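Local coordinates for protein putative hydrolase (Bacteroides ovatus, PDB 4HBS) that is of unknown function but is probably a hydrolase, built as a five-bladed beta-propeller of a family in the beta-fructosidase clan, at residues Q169-W174 against T253-S258. Numbering follows the deposited sequence.
Sequences QMQMLW and TRDLGS
Asp255 OD1 takes two N-H groups, one on each face of its carboxylate plane. Gln171 NE2, from the neighbouring blade, lies 2.8 Å from Asp255 OD1. The bond is nearly straight, at 166°. Gly257 N lies 3.0 Å from the same Asp255 OD1 and closes an Asx turn. The contact joins two blades of the five-bladed beta-propeller. Strand 169-178 is the second strand of one four-stranded blade; residues 253-258 form the loop between strands 245-251 and 260-265 of the next. Gln171 CG is anti to its carbonyl carbon (chi1 -45°), and the chain runs extended beyond it to the loop. There its amide bonds twice. Gln171 OE1 accepts from Leu256 N at 2.8 Å, with the donor tilted 28° from the carbonyl plane. Since NE2 gives and OE1 takes, a flipped amide would probably lose both bonds. An alanine in place of Gln171 would probably leave Leu256 N and one face of the Asp255 carboxylate without their mates, and open a gap where the amide had reached the loop. Tyr166 packs on both Gln171 and Asp255. The loop is also braced from within. Asp255 to Ser258 form a type I turn, closed by Ser258 N to Asp255 O at 3.0 Å. Thr253 OG1 accepts from Asp255 N in an ST turn. Beside the polar bonds the Leu256 side chain packs on strand 169-178. The Leu256 and Gln171 side chains run alongside each other, pointing opposite ways. Leu256 CD2 lies 3.6 Å from Gln171 O, and the same Leu256 CD2 meets Leu173 CD2 at 4.0 Å.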
# COMPACT_ATOMS: atom_id res chain seq x y z
N GLN A 169 -13.72 9.24 -12.47
CA GLN A 169 -12.36 9.75 -12.43
C GLN A 169 -11.76 9.29 -11.15
O GLN A 169 -12.47 9.29 -10.14
CB GLN A 169 -12.32 11.29 -12.49
CG GLN A 169 -12.65 11.87 -13.85
CD GLN A 169 -12.43 13.36 -13.88
OE1 GLN A 169 -12.54 14.06 -12.86
NE2 GLN A 169 -12.18 13.88 -15.06
N MSE A 170 -10.48 8.91 -11.15
CA MSE A 170 -9.84 8.47 -9.93
C MSE A 170 -9.06 9.62 -9.31
O MSE A 170 -8.14 10.16 -9.94
CB MSE A 170 -8.93 7.27 -10.17
CG MSE A 170 -8.42 6.63 -8.88
SE MSE A 170 -6.99 5.44 -9.23
CE MSE A 170 -5.65 6.74 -9.60
N GLN A 171 -9.43 9.98 -8.07
CA GLN A 171 -8.78 11.02 -7.28
C GLN A 171 -7.83 10.32 -6.35
O GLN A 171 -8.26 9.44 -5.61
CB GLN A 171 -9.80 11.83 -6.47
CG GLN A 171 -11.02 12.26 -7.23
CD GLN A 171 -11.91 13.03 -6.30
OE1 GLN A 171 -12.52 12.46 -5.39
NE2 GLN A 171 -11.95 14.35 -6.45
N MSE A 172 -6.54 10.69 -6.39
CA MSE A 172 -5.50 10.06 -5.58
C MSE A 172 -4.69 11.07 -4.80
O MSE A 172 -4.40 12.15 -5.31
CB MSE A 172 -4.57 9.28 -6.51
CG MSE A 172 -3.30 8.78 -5.82
SE MSE A 172 -2.43 7.46 -6.81
CE MSE A 172 -1.71 6.53 -5.36
N LEU A 173 -4.24 10.68 -3.59
CA LEU A 173 -3.34 11.50 -2.78
C LEU A 173 -1.89 11.01 -2.95
O LEU A 173 -1.63 9.81 -2.87
CB LEU A 173 -3.69 11.48 -1.29
CG LEU A 173 -5.06 11.92 -0.87
CD1 LEU A 173 -5.22 11.74 0.60
CD2 LEU A 173 -5.35 13.36 -1.23
N TRP A 174 -0.97 11.94 -3.13
CA TRP A 174 0.45 11.69 -3.22
C TRP A 174 1.09 12.45 -2.05
O TRP A 174 0.91 13.66 -1.93
CB TRP A 174 0.98 12.18 -4.59
CG TRP A 174 0.65 11.31 -5.75
CD1 TRP A 174 -0.24 11.58 -6.75
CD2 TRP A 174 1.25 10.05 -6.08
NE1 TRP A 174 -0.24 10.57 -7.68
CE2 TRP A 174 0.65 9.60 -7.28
CE3 TRP A 174 2.22 9.25 -5.47
CZ2 TRP A 174 0.98 8.36 -7.87
CZ3 TRP A 174 2.58 8.04 -6.07
CH2 TRP A 174 1.93 7.59 -7.23
N THR A 253 -18.11 15.15 1.51
CA THR A 253 -18.86 14.39 0.50
C THR A 253 -17.93 13.29 -0.08
O THR A 253 -16.82 13.10 0.42
CB THR A 253 -19.39 15.35 -0.58
OG1 THR A 253 -18.33 15.69 -1.48
CG2 THR A 253 -19.98 16.62 0.01
N ARG A 254 -18.38 12.59 -1.15
CA ARG A 254 -17.55 11.56 -1.80
C ARG A 254 -16.44 12.18 -2.68
O ARG A 254 -15.62 11.43 -3.22
CB ARG A 254 -18.41 10.58 -2.60
CG ARG A 254 -19.29 9.74 -1.70
CD ARG A 254 -20.03 8.65 -2.45
NE ARG A 254 -21.18 8.14 -1.69
CZ ARG A 254 -21.12 7.29 -0.66
NH1 ARG A 254 -19.95 6.84 -0.22
NH2 ARG A 254 -22.24 6.90 -0.05
N ASP A 255 -16.41 13.54 -2.83
CA ASP A 255 -15.33 14.23 -3.53
C ASP A 255 -14.13 14.28 -2.57
O ASP A 255 -14.25 14.84 -1.48
CB ASP A 255 -15.76 15.67 -3.96
CG ASP A 255 -14.82 16.38 -4.94
OD1 ASP A 255 -13.64 15.99 -5.02
OD2 ASP A 255 -15.26 17.37 -5.58
N LEU A 256 -13.00 13.69 -2.95
CA LEU A 256 -11.80 13.72 -2.10
C LEU A 256 -11.37 15.18 -1.82
O LEU A 256 -10.86 15.47 -0.74
CB LEU A 256 -10.67 12.91 -2.77
CG LEU A 256 -9.42 12.59 -1.96
CD1 LEU A 256 -9.77 12.03 -0.59
CD2 LEU A 256 -8.57 11.58 -2.70
N GLY A 257 -11.64 16.10 -2.76
CA GLY A 257 -11.34 17.52 -2.61
C GLY A 257 -12.28 18.32 -1.71
O GLY A 257 -12.08 19.53 -1.57
N SER A 258 -13.32 17.67 -1.09
CA SER A 258 -14.27 18.31 -0.15
C SER A 258 -13.56 18.85 1.05
O SER A 258 -12.40 18.51 1.27
CB SER A 258 -15.28 17.30 0.37
OG SER A 258 -15.87 16.51 -0.64